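Cadherin-5 (PDB 3PPE) mediates calcium-dependent, mainly homophilic adhesion between endothelial cells, this chain being its two outermost extracellular cadherin domains. Local coordinates at residues V142-I147 with F153-S158. Numbering follows the deposited sequence.
Sequences VTYQII and FTVDDS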
ATOM      1  N   VAL A 142      -4.980  25.047 -13.479  1.00 13.82           N
ATOM      2  CA  VAL A 142      -6.228  25.784 -13.691  1.00 12.64           C
ATOM      3  C   VAL A 142      -6.258  26.267 -15.142  1.00 12.90           C
ATOM      4  O   VAL A 142      -5.253  26.743 -15.656  1.00 13.68           O
ATOM      5  CB  VAL A 142      -6.320  27.004 -12.752  1.00 13.25           C
ATOM      6  CG1 VAL A 142      -7.668  27.765 -12.950  1.00 12.04           C
ATOM      7  CG2 VAL A 142      -6.082  26.626 -11.216  1.00 13.14           C
ATOM      8  N   THR A 143      -7.414  26.149 -15.789  1.00 13.02           N
ATOM      9  CA  THR A 143      -7.666  26.685 -17.131  1.00 12.26           C
ATOM     10  C   THR A 143      -8.930  27.571 -17.064  1.00 11.45           C
ATOM     11  O   THR A 143      -9.731  27.436 -16.149  1.00 11.47           O
ATOM     12  CB  THR A 143      -7.873  25.544 -18.211  1.00 12.03           C
ATOM     13  OG1 THR A 143      -9.101  24.877 -17.955  1.00 10.42           O
ATOM     14  CG2 THR A 143      -6.756  24.537 -18.162  1.00 12.76           C
ATOM     15  N   TYR A 144      -9.083  28.501 -18.002  1.00 10.76           N
ATOM     16  CA  TYR A 144     -10.136  29.507 -17.921  1.00 10.93           C
ATOM     17  C   TYR A 144     -10.881  29.593 -19.257  1.00 11.36           C
ATOM     18  O   TYR A 144     -10.271  29.446 -20.299  1.00  9.27           O
ATOM     19  CB  TYR A 144      -9.501  30.876 -17.637  1.00 11.00           C
ATOM     20  CG  TYR A 144      -8.767  30.990 -16.313  1.00  9.87           C
ATOM     21  CD1 TYR A 144      -7.417  30.666 -16.212  1.00  9.49           C
ATOM     22  CD2 TYR A 144      -9.444  31.385 -15.158  1.00  8.00           C
ATOM     23  CE1 TYR A 144      -6.723  30.763 -14.978  1.00  9.21           C
ATOM     24  CE2 TYR A 144      -8.746  31.495 -13.890  1.00  8.77           C
ATOM     25  CZ  TYR A 144      -7.408  31.203 -13.836  1.00 11.25           C
ATOM     26  OH  TYR A 144      -6.734  31.285 -12.649  1.00 10.76           O
ATOM     27  N   GLN A 145     -12.182  29.900 -19.197  1.00 12.13           N
ATOM     28  CA  GLN A 145     -12.993  30.083 -20.371  1.00 14.45           C
ATOM     29  C   GLN A 145     -13.933  31.268 -20.086  1.00 13.42           C
ATOM     30  O   GLN A 145     -14.393  31.451 -18.957  1.00 13.37           O
ATOM     31  CB  GLN A 145     -13.762  28.751 -20.613  1.00 14.59           C
ATOM     32  CG  GLN A 145     -14.739  28.708 -21.778  1.00 19.60           C
ATOM     33  CD  GLN A 145     -15.523  27.345 -21.867  1.00 21.71           C
ATOM     34  OE1 GLN A 145     -15.456  26.478 -20.950  1.00 29.93           O
ATOM     35  NE2 GLN A 145     -16.288  27.183 -22.952  1.00 29.28           N
ATOM     36  N   ILE A 146     -14.186  32.105 -21.086  1.00 12.74           N
ATOM     37  CA  ILE A 146     -15.279  33.075 -20.981  1.00 12.69           C
ATOM     38  C   ILE A 146     -16.539  32.402 -21.532  1.00 13.23           C
ATOM     39  O   ILE A 146     -16.530  31.884 -22.655  1.00 12.71           O
ATOM     40  CB  ILE A 146     -14.985  34.399 -21.721  1.00 12.77           C
ATOM     41  CG1 ILE A 146     -13.775  35.102 -21.064  1.00 13.24           C
ATOM     42  CG2 ILE A 146     -16.248  35.345 -21.698  1.00 12.37           C
ATOM     43  CD1 ILE A 146     -13.357  36.334 -21.832  1.00 13.72           C
ATOM     44  N   ILE A 147     -17.597  32.361 -20.722  1.00 13.60           N
ATOM     45  CA  ILE A 147     -18.796  31.631 -21.112  1.00 14.83           C
ATOM     46  C   ILE A 147     -19.957  32.602 -21.409  1.00 15.48           C
ATOM     47  O   ILE A 147     -21.023  32.196 -21.878  1.00 16.39           O
ATOM     48  CB  ILE A 147     -19.209  30.549 -20.037  1.00 15.36           C
ATOM     49  CG1 ILE A 147     -19.523  31.180 -18.689  1.00 14.72           C
ATOM     50  CG2 ILE A 147     -18.121  29.422 -19.866  1.00 13.83           C
ATOM     51  CD1 ILE A 147     -19.994  30.115 -17.642  1.00 16.06           C
ATOM     52  N   PHE A 153     -14.284  39.707 -25.572  1.00 10.86           N
ATOM     53  CA  PHE A 153     -13.040  39.483 -24.799  1.00 12.42           C
ATOM     54  C   PHE A 153     -12.621  38.023 -24.850  1.00 11.21           C
ATOM     55  O   PHE A 153     -13.461  37.159 -24.950  1.00 11.89           O
ATOM     56  CB  PHE A 153     -13.209  39.910 -23.309  1.00 10.97           C
ATOM     57  CG  PHE A 153     -13.582  41.362 -23.159  1.00 11.51           C
ATOM     58  CD1 PHE A 153     -14.935  41.753 -23.151  1.00 11.02           C
ATOM     59  CD2 PHE A 153     -12.603  42.343 -23.137  1.00 10.20           C
ATOM     60  CE1 PHE A 153     -15.291  43.103 -23.071  1.00 10.25           C
ATOM     61  CE2 PHE A 153     -12.957  43.717 -23.041  1.00 10.46           C
ATOM     62  CZ  PHE A 153     -14.305  44.087 -23.015  1.00 10.05           C
ATOM     63  N   THR A 154     -11.326  37.773 -24.790  1.00 11.05           N
ATOM     64  CA  THR A 154     -10.809  36.416 -24.672  1.00 11.19           C
ATOM     65  C   THR A 154     -10.090  36.282 -23.336  1.00 10.58           C
ATOM     66  O   THR A 154      -9.776  37.272 -22.682  1.00  8.82           O
ATOM     67  CB  THR A 154      -9.841  36.025 -25.834  1.00 11.94           C
ATOM     68  OG1 THR A 154      -8.648  36.810 -25.789  1.00 10.06           O
ATOM     69  CG2 THR A 154     -10.546  36.148 -27.234  1.00 11.67           C
ATOM     70  N   VAL A 155      -9.834  35.054 -22.913  1.00 11.00           N
ATOM     71  CA  VAL A 155      -9.047  34.856 -21.709  1.00  9.92           C
ATOM     72  C   VAL A 155      -7.973  33.812 -22.003  1.00 10.29           C
ATOM     73  O   VAL A 155      -8.242  32.849 -22.736  1.00 10.56           O
ATOM     74  CB  VAL A 155      -9.941  34.408 -20.522  1.00 10.63           C
ATOM     75  CG1 VAL A 155     -10.627  33.046 -20.825  1.00  7.79           C
ATOM     76  CG2 VAL A 155      -9.107  34.273 -19.239  1.00  9.64           C
ATOM     77  N   ASP A 156      -6.758  33.997 -21.479  1.00 10.05           N
ATOM     78  CA  ASP A 156      -5.733  32.966 -21.665  1.00 10.31           C
ATOM     79  C   ASP A 156      -5.765  31.996 -20.469  1.00 11.25           C
ATOM     80  O   ASP A 156      -6.540  32.188 -19.535  1.00  9.53           O
ATOM     81  CB  ASP A 156      -4.331  33.528 -21.964  1.00  9.72           C
ATOM     82  CG  ASP A 156      -3.668  34.227 -20.786  1.00  9.92           C
ATOM     83  OD1 ASP A 156      -4.023  34.043 -19.596  1.00  8.42           O
ATOM     84  OD2 ASP A 156      -2.728  35.002 -21.071  1.00 10.58           O
ATOM     85  N   ASP A 157      -4.923  30.965 -20.474  1.00 12.50           N
ATOM     86  CA  ASP A 157      -5.031  29.976 -19.398  1.00 12.73           C
ATOM     87  C   ASP A 157      -4.260  30.413 -18.129  1.00 13.17           C
ATOM     88  O   ASP A 157      -4.194  29.643 -17.138  1.00 12.91           O
ATOM     89  CB  ASP A 157      -4.686  28.556 -19.918  1.00 14.72           C
ATOM     90  CG  ASP A 157      -5.860  27.896 -20.660  1.00 17.16           C
ATOM     91  OD1 ASP A 157      -7.072  28.100 -20.285  1.00 17.17           O
ATOM     92  OD2 ASP A 157      -5.560  27.175 -21.633  1.00 18.08           O
ATOM     93  N   SER A 158      -3.710  31.651 -18.137  1.00 11.88           N
ATOM     94  CA  SER A 158      -3.300  32.332 -16.893  1.00 12.64           C
ATOM     95  C   SER A 158      -4.398  33.222 -16.281  1.00 11.85           C
ATOM     96  O   SER A 158      -4.175  33.845 -15.253  1.00 11.96           O
ATOM     97  CB  SER A 158      -2.048  33.191 -17.087  1.00 13.39           C
ATOM     98  OG  SER A 158      -0.886  32.359 -17.209  1.00 20.54           O
TER
HETATM   99  O   HOH W   1      -8.403  30.211 -22.481  1.00 25.00           O
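Y144, D157 and I146 bury the most surface where residues 142-146 of the edge strand 142-148 run nearly antiparallel (166°) to strand 153-155, which leads into a turn. The side chain of D157, rather than a backbone carbonyl, makes the direct hydrogen bond across the two segments and ties the edge of one sheet to the turn that follows the edge of the other: Y144 N donates to D157 OD1 at 3.1 Å in an almost straight bond (167°), reaching the oxygen on its anti side and close to the carboxylate plane. The same carboxylate lies alongside T143, with D157 OD1 3.4 Å from T143 CB. Beyond Y144 CB, which rests 3.8 Å from V155 CG2, the tyrosine sends its ring along the backbone of the turn. With CG anti to its own carbonyl carbon (chi1 -63°), the ring brings its CD1-CE1 edge to D157 O, which lies in the ring plane 3.5 Å from Y144 CE1. At the far end the hydroxyl is hydrogen-bonded to A128 N, so the ring spans from the turn to strand 122-129. Replacing Y144 by an alanine is likely to leave A128 N without this partner and to uncover the backbone of D157 and S158. D156 OD1 accepts from S158 N, forming an Asx turn. Further along, I146 CG1 meets V155 CG1 at 3.8 Å, and I146 CD1 extends to F153 CB. A water within hydrogen-bonding distance of Y144 O and V155 O links the strands. The contact thus closes one side of the second cadherin domain's beta sandwich: strand 142-148 edges the sheet next to strand 175-184, strand 153-155 edges the facing sheet beside 160-163, and I146 and F153 both pack on I178 of strand 175-184.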